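Local coordinates for protein LipS lipolytic enzyme (Unidentified, PDB 4FBL) that acts as a thermostable lipase of the alpha/beta hydrolase family, hydrolysing ester bonds of lipid substrates, at the interface of chains A and B. Numbering follows the deposited sequence. Chains: chain A/B, LipS lipolytic enzyme.

Contact 1: the interface of chains A and B. Residues chain A 163-164, 167-169; chain B 136, 140-141, 216.
B:Gln140, the last residue of helix 129-140, reaches across to the end of helix 160-166 of chain A and carries the polar part of this contact. Its CB lies over one face of the B:Trp136 indole, toward the rim, and CG rests on a face of the B:Phe141 ring, 3.4 Å above the plane. A bend at the next torsion (chi2 67°) then turns the amide toward chain A. There NE2 donates to the carbonyl oxygen of A:Ala164 at 3.1 Å, 160° at the hydrogen and with that oxygen nearly in the amide plane. The other amide atom, OE1, meets a water that also touches A:Ala163 O, the backbone N of A:Phe167 and the indole NE1 of B:Trp136. Both amide atoms are engaged, which should hold the amide in this rotation. The indole turns its edge to chain A: CZ2 sits 3.4 Å from A:Phe167 O, which lies in the ring plane, and also touches A:Phe167 CB. Farther out, the CZ edge of B:Phe141 meets A:Pro169 CD at 3.9 Å. On the other flank the B:Arg216 guanidinium lays a face on the methyl of A:Ala164, with CB 3.2 Å above its centre. The patch thus ties the end of helix 160-166 and the residues after it to the partner, giving the dimer of the crystal a directional, water-bridged link.

Contact 2: the interface of chains A and B. Residues chain A 204-205, 208-209, 212; chain B 166-167, 201, 204, 208.
Helix 200-213 of chain A meets the same helix of chain B, and also packs on the end of helix 160-166 of chain B and on B:Phe167 just beyond it. At the crossing the methyls of A:Ala208 and B:Ala208 face each other, CB to CB at 3.7 Å, and such small side chains let the helices come close. B:Ile204 packs beside them. Its chi1 of -79° puts CG1 beside the backbone N and leaves CG2 anti to it; CG2 touches A:Ala208 CB at 3.8 Å and A:Val209 CG2 at 3.9 Å, while the CG1 branch meets A:Met212 tip to tip, with CE of the methionine 3.8 Å from CG1. A bend at the last torsion of A:Met212 (chi3 -58°) swings that methyl toward the isoleucine. A:Val209 comes across B:Ile204 at about a right angle, its CG2 also reaching B:Ala166 CB at 4.0 Å. At the far end the methyl of A:Thr205 approaches the B:Phe167 ring at its edge, in the ring plane, with CG2 3.9 Å from CZ. In the fold, helices 160-166 and 200-213 both come after strand 147-151 and before strand 221-226, in the stretch where alpha/beta hydrolases commonly carry their cap.

Contact 3: the interface of chains A and B. Residues chain A 212-213, 215-216; chain B 160-161, 163-164.
This is a helix-to-helix interface between two copies of one enzyme, with its twin on the other side of the two-fold axis, and it extends the pairing of chains in the deposited dimer. B:Pro160, at the start of helix 160-166, fits against the end of helix 200-213 and the 3-10 turn 214-216 of chain A. Its ring meets A:Pro215 at about a right angle, CG to CG at 3.8 Å, and its CA lies 3.5 Å from the backbone O of A:Met212. The aliphatic stem of A:Arg216 crosses the same proline, with CD 3.6 Å from CB. A bend at chi3 (59°) then turns the guanidinium flat over B:Ala164, whose methyl CB sits 3.3 Å from the plane, beneath its centre. B:Asp161 may partly balance the guanidinium charge, its OD1 lying 4.5 Å from A:Arg216 NH1: opposite charges close by, but not touching. One turn on from B:Pro160, B:Ala163 sets its CB against A:Met212 CB at 3.6 Å, and the methionine CG and SD also lie against that methyl. A:Leu213 adds to the packing: its CG faces B:Ala163 CB, and the CD2 branch reaches the backbone at B:Ala164 N, 3.7 Å away. For the protein, the patch sets the start of helix 160-166 against the end of helix 200-213 and the 3-10 turn of its neighbour, and may steady this segment if the dimer persists in solution.

Contact 1: the interface of chains A and B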
ATOM      1  N   ALA A 163      -9.155  -4.885   3.637  1.00 20.56           N
ATOM      2  CA  ALA A 163      -8.629  -3.512   3.984  1.00 21.38           C
ATOM      3  C   ALA A 163      -9.119  -3.116   5.411  1.00 21.61           C
ATOM      4  O   ALA A 163      -8.353  -2.519   6.189  1.00 24.44           O
ATOM      5  CB  ALA A 163      -9.068  -2.474   2.966  1.00 19.33           C
ATOM      6  N   ALA A 164     -10.347  -3.510   5.780  1.00 23.55           N
ATOM      7  CA  ALA A 164     -10.868  -3.199   7.139  1.00 22.62           C
ATOM      8  C   ALA A 164     -10.194  -3.933   8.237  1.00 24.19           C
ATOM      9  O   ALA A 164     -10.493  -3.663   9.402  1.00 25.16           O
ATOM     10  CB  ALA A 164     -12.389  -3.455   7.252  1.00 25.11           C
ATOM     11  N   PHE A 167      -5.585  -1.962   9.758  1.00 20.84           N
ATOM     12  CA  PHE A 167      -5.352  -1.141  11.001  1.00 23.40           C
ATOM     13  C   PHE A 167      -6.563  -1.076  11.983  1.00 26.16           C
ATOM     14  O   PHE A 167      -6.908   0.002  12.500  1.00 27.75           O
ATOM     15  CB  PHE A 167      -5.040   0.319  10.519  1.00 21.45           C
ATOM     16  CG  PHE A 167      -3.766   0.405   9.688  1.00 19.52           C
ATOM     17  CD1 PHE A 167      -2.542   0.250  10.306  1.00 17.92           C
ATOM     18  CD2 PHE A 167      -3.819   0.596   8.321  1.00 19.26           C
ATOM     19  CE1 PHE A 167      -1.273   0.310   9.554  1.00 18.70           C
ATOM     20  CE2 PHE A 167      -2.623   0.609   7.552  1.00 17.06           C
ATOM     21  CZ  PHE A 167      -1.322   0.463   8.232  1.00 14.03           C
ATOM     22  N   ASN A 168      -7.223  -2.196  12.208  1.00 28.13           N
ATOM     23  CA  ASN A 168      -8.419  -2.263  12.991  1.00 29.42           C
ATOM     24  C   ASN A 168      -7.941  -2.377  14.390  1.00 30.88           C
ATOM     25  O   ASN A 168      -7.227  -3.335  14.727  1.00 32.81           O
ATOM     26  CB  ASN A 168      -9.200  -3.487  12.573  1.00 30.24           C
ATOM     27  CG  ASN A 168     -10.584  -3.544  13.181  1.00 30.46           C
ATOM     28  OD1 ASN A 168     -10.820  -2.936  14.180  1.00 32.11           O
ATOM     29  ND2 ASN A 168     -11.500  -4.226  12.533  1.00 28.89           N
ATOM     30  N   PRO A 169      -8.277  -1.390  15.237  1.00 32.19           N
ATOM     31  CA  PRO A 169      -7.870  -1.516  16.677  1.00 33.85           C
ATOM     32  C   PRO A 169      -8.651  -2.605  17.463  1.00 35.07           C
ATOM     33  O   PRO A 169      -8.199  -3.024  18.517  1.00 36.07           O
ATOM     34  CB  PRO A 169      -8.173  -0.130  17.270  1.00 34.67           C
ATOM     35  CG  PRO A 169      -9.320   0.432  16.398  1.00 33.88           C
ATOM     36  CD  PRO A 169      -9.176  -0.244  14.979  1.00 32.30           C
TER
ATOM     37  N   TRP B 136      -9.784   6.719   5.193  1.00 15.64           N
ATOM     38  CA  TRP B 136      -9.564   5.490   5.938  1.00 18.38           C
ATOM     39  C   TRP B 136     -10.494   5.447   7.135  1.00 19.88           C
ATOM     40  O   TRP B 136     -11.056   4.355   7.438  1.00 20.31           O
ATOM     41  CB  TRP B 136      -8.091   5.364   6.431  1.00 17.89           C
ATOM     42  CG  TRP B 136      -7.926   4.293   7.420  1.00 19.00           C
ATOM     43  CD1 TRP B 136      -7.725   2.917   7.178  1.00 19.60           C
ATOM     44  CD2 TRP B 136      -7.907   4.450   8.844  1.00 18.70           C
ATOM     45  NE1 TRP B 136      -7.653   2.231   8.374  1.00 21.60           N
ATOM     46  CE2 TRP B 136      -7.741   3.135   9.416  1.00 21.77           C
ATOM     47  CE3 TRP B 136      -8.004   5.562   9.691  1.00 18.80           C
ATOM     48  CZ2 TRP B 136      -7.722   2.901  10.817  1.00 16.43           C
ATOM     49  CZ3 TRP B 136      -7.983   5.334  11.086  1.00 17.68           C
ATOM     50  CH2 TRP B 136      -7.822   3.999  11.632  1.00 19.92           C
ATOM     51  N   GLN B 140     -13.304   2.595   7.809  1.00 19.16           N
ATOM     52  CA  GLN B 140     -12.912   1.709   8.910  1.00 20.17           C
ATOM     53  C   GLN B 140     -13.996   1.685   9.976  1.00 21.55           C
ATOM     54  O   GLN B 140     -14.233   0.589  10.592  1.00 20.18           O
ATOM     55  CB  GLN B 140     -11.622   2.165   9.566  1.00 18.85           C
ATOM     56  CG  GLN B 140     -11.197   1.366  10.757  1.00 23.12           C
ATOM     57  CD  GLN B 140     -10.794  -0.124  10.362  1.00 31.67           C
ATOM     58  OE1 GLN B 140      -9.718  -0.362   9.888  1.00 28.40           O
ATOM     59  NE2 GLN B 140     -11.690  -1.073  10.556  1.00 27.68           N
ATOM     60  N   PHE B 141     -14.660   2.845  10.171  1.00 19.64           N
ATOM     61  CA  PHE B 141     -15.736   3.014  11.217  1.00 20.70           C
ATOM     62  C   PHE B 141     -16.922   3.635  10.498  1.00 20.22           C
ATOM     63  O   PHE B 141     -17.152   4.844  10.583  1.00 20.61           O
ATOM     64  CB  PHE B 141     -15.265   3.976  12.265  1.00 18.68           C
ATOM     65  CG  PHE B 141     -13.954   3.551  12.916  1.00 24.26           C
ATOM     66  CD1 PHE B 141     -13.927   2.533  13.920  1.00 25.03           C
ATOM     67  CD2 PHE B 141     -12.736   4.135  12.505  1.00 18.47           C
ATOM     68  CE1 PHE B 141     -12.667   2.137  14.509  1.00 25.47           C
ATOM     69  CE2 PHE B 141     -11.496   3.796  13.099  1.00 22.53           C
ATOM     70  CZ  PHE B 141     -11.444   2.794  14.095  1.00 22.85           C
ATOM     71  N   ARG B 216     -16.915   0.973   1.342  1.00 21.35           N
ATOM     72  CA  ARG B 216     -17.450   1.053   2.697  1.00 22.26           C
ATOM     73  C   ARG B 216     -17.749   2.430   3.251  1.00 21.92           C
ATOM     74  O   ARG B 216     -18.441   2.547   4.288  1.00 22.80           O
ATOM     75  CB  ARG B 216     -16.470   0.450   3.636  1.00 23.37           C
ATOM     76  CG  ARG B 216     -16.519  -1.048   3.792  1.00 29.32           C
ATOM     77  CD  ARG B 216     -15.333  -1.281   4.661  1.00 37.44           C
ATOM     78  NE  ARG B 216     -15.483  -2.419   5.512  1.00 43.35           N
ATOM     79  CZ  ARG B 216     -15.541  -2.451   6.838  1.00 40.75           C
ATOM     80  NH1 ARG B 216     -15.478  -1.389   7.634  1.00 30.93           N
ATOM     81  NH2 ARG B 216     -15.648  -3.664   7.356  1.00 42.78           N
TER
HETATM   82  O   HOH W   1      -7.740  -0.826   8.419  1.00 20.16           O

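Contact 2: the interface of chains A and B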
ATOM      1  N   ILE A 204      -0.832  -5.837   1.582  1.00 17.86           N
ATOM      2  CA  ILE A 204      -1.438  -4.767   0.814  1.00 16.49           C
ATOM      3  C   ILE A 204      -0.282  -3.762   0.426  1.00 16.93           C
ATOM      4  O   ILE A 204      -0.232  -3.302  -0.705  1.00 16.55           O
ATOM      5  CB  ILE A 204      -2.507  -4.059   1.629  1.00 17.25           C
ATOM      6  CG1 ILE A 204      -3.704  -4.988   1.859  1.00 19.31           C
ATOM      7  CG2 ILE A 204      -2.886  -2.638   0.991  1.00 17.64           C
ATOM      8  CD1 ILE A 204      -4.796  -4.359   2.794  1.00 17.55           C
ATOM      9  N   THR A 205       0.658  -3.505   1.325  1.00 15.71           N
ATOM     10  CA  THR A 205       1.743  -2.615   0.951  1.00 19.74           C
ATOM     11  C   THR A 205       2.635  -3.124  -0.213  1.00 19.43           C
ATOM     12  O   THR A 205       3.047  -2.346  -1.120  1.00 18.06           O
ATOM     13  CB  THR A 205       2.719  -2.437   2.186  1.00 21.02           C
ATOM     14  OG1 THR A 205       1.995  -1.864   3.268  1.00 20.61           O
ATOM     15  CG2 THR A 205       3.870  -1.491   1.877  1.00 18.87           C
ATOM     16  N   ALA A 208       0.849  -2.674  -3.476  1.00 18.58           N
ATOM     17  CA  ALA A 208       0.742  -1.232  -3.862  1.00 19.45           C
ATOM     18  C   ALA A 208       2.054  -0.731  -4.393  1.00 17.92           C
ATOM     19  O   ALA A 208       2.084  -0.025  -5.368  1.00 19.58           O
ATOM     20  CB  ALA A 208       0.315  -0.372  -2.614  1.00 15.63           C
ATOM     21  N   VAL A 209       3.152  -1.068  -3.747  1.00 18.96           N
ATOM     22  CA  VAL A 209       4.430  -0.632  -4.244  1.00 18.88           C
ATOM     23  C   VAL A 209       4.758  -1.269  -5.638  1.00 20.29           C
ATOM     24  O   VAL A 209       5.047  -0.550  -6.612  1.00 18.89           O
ATOM     25  CB  VAL A 209       5.477  -0.899  -3.197  1.00 19.17           C
ATOM     26  CG1 VAL A 209       6.920  -0.627  -3.744  1.00 17.51           C
ATOM     27  CG2 VAL A 209       5.210  -0.001  -2.047  1.00 19.12           C
ATOM     28  N   MET A 212       2.801   0.476  -8.493  1.00 21.20           N
ATOM     29  CA  MET A 212       3.283   1.856  -8.785  1.00 21.20           C
ATOM     30  C   MET A 212       4.627   1.750  -9.515  1.00 21.87           C
ATOM     31  O   MET A 212       5.075   2.724 -10.202  1.00 20.90           O
ATOM     32  CB  MET A 212       3.508   2.620  -7.474  1.00 21.39           C
ATOM     33  CG  MET A 212       3.595   4.222  -7.644  1.00 24.27           C
ATOM     34  SD  MET A 212       3.761   5.122  -6.089  1.00 24.04           S
ATOM     35  CE  MET A 212       2.280   4.599  -5.149  1.00 19.23           C
TER
ATOM     36  N   ALA B 166      10.633   3.105  -1.679  1.00 22.46           N
ATOM     37  CA  ALA B 166       9.943   2.433  -0.529  1.00 20.97           C
ATOM     38  C   ALA B 166      10.756   1.339   0.144  1.00 20.81           C
ATOM     39  O   ALA B 166      10.915   1.298   1.392  1.00 20.62           O
ATOM     40  CB  ALA B 166       8.554   1.917  -0.997  1.00 20.04           C
ATOM     41  N   PHE B 167      11.288   0.391  -0.649  1.00 21.28           N
ATOM     42  CA  PHE B 167      12.088  -0.695  -0.036  1.00 22.13           C
ATOM     43  C   PHE B 167      13.501  -0.850  -0.595  1.00 25.59           C
ATOM     44  O   PHE B 167      13.986  -1.973  -0.748  1.00 26.42           O
ATOM     45  CB  PHE B 167      11.371  -2.052  -0.202  1.00 19.51           C
ATOM     46  CG  PHE B 167      10.063  -2.115   0.534  1.00 20.03           C
ATOM     47  CD1 PHE B 167      10.062  -2.287   1.910  1.00 19.98           C
ATOM     48  CD2 PHE B 167       8.870  -1.930  -0.133  1.00 20.38           C
ATOM     49  CE1 PHE B 167       8.911  -2.338   2.623  1.00 19.01           C
ATOM     50  CE2 PHE B 167       7.652  -1.958   0.592  1.00 19.98           C
ATOM     51  CZ  PHE B 167       7.671  -2.165   1.966  1.00 18.23           C
ATOM     52  N   LYS B 201       7.325   4.252   2.661  1.00 15.56           N
ATOM     53  CA  LYS B 201       6.521   3.017   2.513  1.00 16.13           C
ATOM     54  C   LYS B 201       5.105   3.176   3.226  1.00 17.59           C
ATOM     55  O   LYS B 201       4.052   2.798   2.672  1.00 16.26           O
ATOM     56  CB  LYS B 201       7.320   1.807   3.021  1.00 14.78           C
ATOM     57  CG  LYS B 201       7.482   1.712   4.498  1.00 18.59           C
ATOM     58  CD  LYS B 201       8.327   0.516   5.000  1.00 20.15           C
ATOM     59  CE  LYS B 201       9.810   0.638   4.597  1.00 24.37           C
ATOM     60  NZ  LYS B 201      10.599   1.635   5.431  1.00 25.13           N
ATOM     61  N   ILE B 204       2.513   5.244   1.245  1.00 19.07           N
ATOM     62  CA  ILE B 204       1.867   4.479   0.142  1.00 17.78           C
ATOM     63  C   ILE B 204       0.838   3.466   0.773  1.00 17.04           C
ATOM     64  O   ILE B 204      -0.248   3.275   0.220  1.00 18.88           O
ATOM     65  CB  ILE B 204       2.979   3.681  -0.685  1.00 17.77           C
ATOM     66  CG1 ILE B 204       3.709   4.649  -1.656  1.00 18.77           C
ATOM     67  CG2 ILE B 204       2.318   2.628  -1.541  1.00 17.29           C
ATOM     68  CD1 ILE B 204       5.121   4.202  -2.125  1.00 17.78           C
ATOM     69  N   ALA B 208      -3.097   3.171  -0.119  1.00 14.72           N
ATOM     70  CA  ALA B 208      -3.718   1.912  -0.642  1.00 17.46           C
ATOM     71  C   ALA B 208      -4.876   1.312   0.240  1.00 16.25           C
ATOM     72  O   ALA B 208      -5.886   0.814  -0.282  1.00 18.16           O
ATOM     73  CB  ALA B 208      -2.644   0.870  -0.852  1.00 16.62           C
TER

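Contact 3: the interface of chains A and B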
ATOM      1  N   MET A 212       2.801   0.476  -8.493  1.00 21.20           N
ATOM      2  CA  MET A 212       3.283   1.856  -8.785  1.00 21.20           C
ATOM      3  C   MET A 212       4.627   1.750  -9.515  1.00 21.87           C
ATOM      4  O   MET A 212       5.075   2.724 -10.202  1.00 20.90           O
ATOM      5  CB  MET A 212       3.508   2.620  -7.474  1.00 21.39           C
ATOM      6  CG  MET A 212       3.595   4.222  -7.644  1.00 24.27           C
ATOM      7  SD  MET A 212       3.761   5.122  -6.089  1.00 24.04           S
ATOM      8  CE  MET A 212       2.280   4.599  -5.149  1.00 19.23           C
ATOM      9  N   LEU A 213       5.286   0.589  -9.370  1.00 19.54           N
ATOM     10  CA  LEU A 213       6.593   0.387 -10.014  1.00 20.31           C
ATOM     11  C   LEU A 213       6.457  -0.152 -11.428  1.00 20.01           C
ATOM     12  O   LEU A 213       7.454  -0.174 -12.239  1.00 24.06           O
ATOM     13  CB  LEU A 213       7.487  -0.545  -9.179  1.00 19.64           C
ATOM     14  CG  LEU A 213       8.283  -0.047  -8.014  1.00 21.38           C
ATOM     15  CD1 LEU A 213       8.987  -1.211  -7.238  1.00 20.74           C
ATOM     16  CD2 LEU A 213       9.289   1.004  -8.541  1.00 19.37           C
ATOM     17  N   PRO A 215       5.684   0.823 -14.478  1.00 23.45           N
ATOM     18  CA  PRO A 215       6.242   1.391 -15.744  1.00 23.91           C
ATOM     19  C   PRO A 215       7.744   1.250 -15.749  1.00 23.60           C
ATOM     20  O   PRO A 215       8.321   1.356 -16.799  1.00 22.77           O
ATOM     21  CB  PRO A 215       5.901   2.937 -15.681  1.00 23.17           C
ATOM     22  CG  PRO A 215       4.708   3.029 -14.726  1.00 24.18           C
ATOM     23  CD  PRO A 215       4.805   1.794 -13.758  1.00 23.57           C
ATOM     24  N   ARG A 216       8.368   1.097 -14.579  1.00 23.21           N
ATOM     25  CA  ARG A 216       9.831   0.826 -14.505  1.00 22.36           C
ATOM     26  C   ARG A 216      10.297  -0.597 -14.856  1.00 22.65           C
ATOM     27  O   ARG A 216      11.486  -0.807 -15.123  1.00 22.18           O
ATOM     28  CB  ARG A 216      10.412   1.136 -13.118  1.00 22.87           C
ATOM     29  CG  ARG A 216      10.640   2.604 -12.945  1.00 25.38           C
ATOM     30  CD  ARG A 216      10.847   2.898 -11.464  1.00 28.06           C
ATOM     31  NE  ARG A 216      11.996   2.135 -10.981  1.00 31.40           N
ATOM     32  CZ  ARG A 216      13.127   2.637 -10.514  1.00 26.56           C
ATOM     33  NH1 ARG A 216      13.301   3.960 -10.435  1.00 24.52           N
ATOM     34  NH2 ARG A 216      14.053   1.799 -10.060  1.00 26.37           N
TER
ATOM     35  N   PRO B 160       6.500   6.253  -9.988  1.00 24.36           N
ATOM     36  CA  PRO B 160       7.524   5.171  -9.959  1.00 23.92           C
ATOM     37  C   PRO B 160       8.758   5.529  -9.161  1.00 24.44           C
ATOM     38  O   PRO B 160       9.277   4.698  -8.412  1.00 26.84           O
ATOM     39  CB  PRO B 160       7.846   4.959 -11.451  1.00 22.54           C
ATOM     40  CG  PRO B 160       6.445   5.278 -12.194  1.00 23.73           C
ATOM     41  CD  PRO B 160       5.952   6.525 -11.349  1.00 24.95           C
ATOM     42  N   ASP B 161       9.195   6.792  -9.211  1.00 24.14           N
ATOM     43  CA  ASP B 161      10.387   7.207  -8.474  1.00 25.06           C
ATOM     44  C   ASP B 161      10.135   7.083  -6.971  1.00 24.67           C
ATOM     45  O   ASP B 161      11.001   6.684  -6.213  1.00 22.29           O
ATOM     46  CB  ASP B 161      10.674   8.702  -8.752  1.00 26.95           C
ATOM     47  CG  ASP B 161      11.348   8.968 -10.141  1.00 32.59           C
ATOM     48  OD1 ASP B 161      11.601   8.040 -10.966  1.00 32.07           O
ATOM     49  OD2 ASP B 161      11.591  10.176 -10.399  1.00 40.76           O
ATOM     50  N   ALA B 163       7.904   5.097  -5.438  1.00 21.89           N
ATOM     51  CA  ALA B 163       7.723   3.643  -5.160  1.00 20.61           C
ATOM     52  C   ALA B 163       9.126   2.974  -5.108  1.00 20.77           C
ATOM     53  O   ALA B 163       9.370   2.077  -4.292  1.00 20.95           O
ATOM     54  CB  ALA B 163       6.808   3.062  -6.228  1.00 19.57           C
ATOM     55  N   ALA B 164      10.088   3.463  -5.915  1.00 22.04           N
ATOM     56  CA  ALA B 164      11.473   2.902  -5.882  1.00 21.90           C
ATOM     57  C   ALA B 164      12.294   3.294  -4.702  1.00 24.61           C
ATOM     58  O   ALA B 164      13.383   2.725  -4.487  1.00 23.58           O
ATOM     59  CB  ALA B 164      12.294   3.244  -7.214  1.00 22.18           C
TER

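Contacts 2 and 3 adjoin, their C-alpha centres about 10 Å apart, and A:Met212 belongs to both. Contact 1 lies about 18 Å from contact 2 and about 27 Å from contact 3, at the other end of the row. Helix 160-166 takes part in all three, from chain A in contact 1 and from chain B in contacts 2 and 3. The Arg216-Ala164 pair occurs in contacts 1 and 3 as two-fold twins, and Phe167 serves contacts 1 and 2. A:Ala208 meets its own copy in contact 2, which places that patch beside the two-fold axis. The structure alone does not show whether this dimer is the working form.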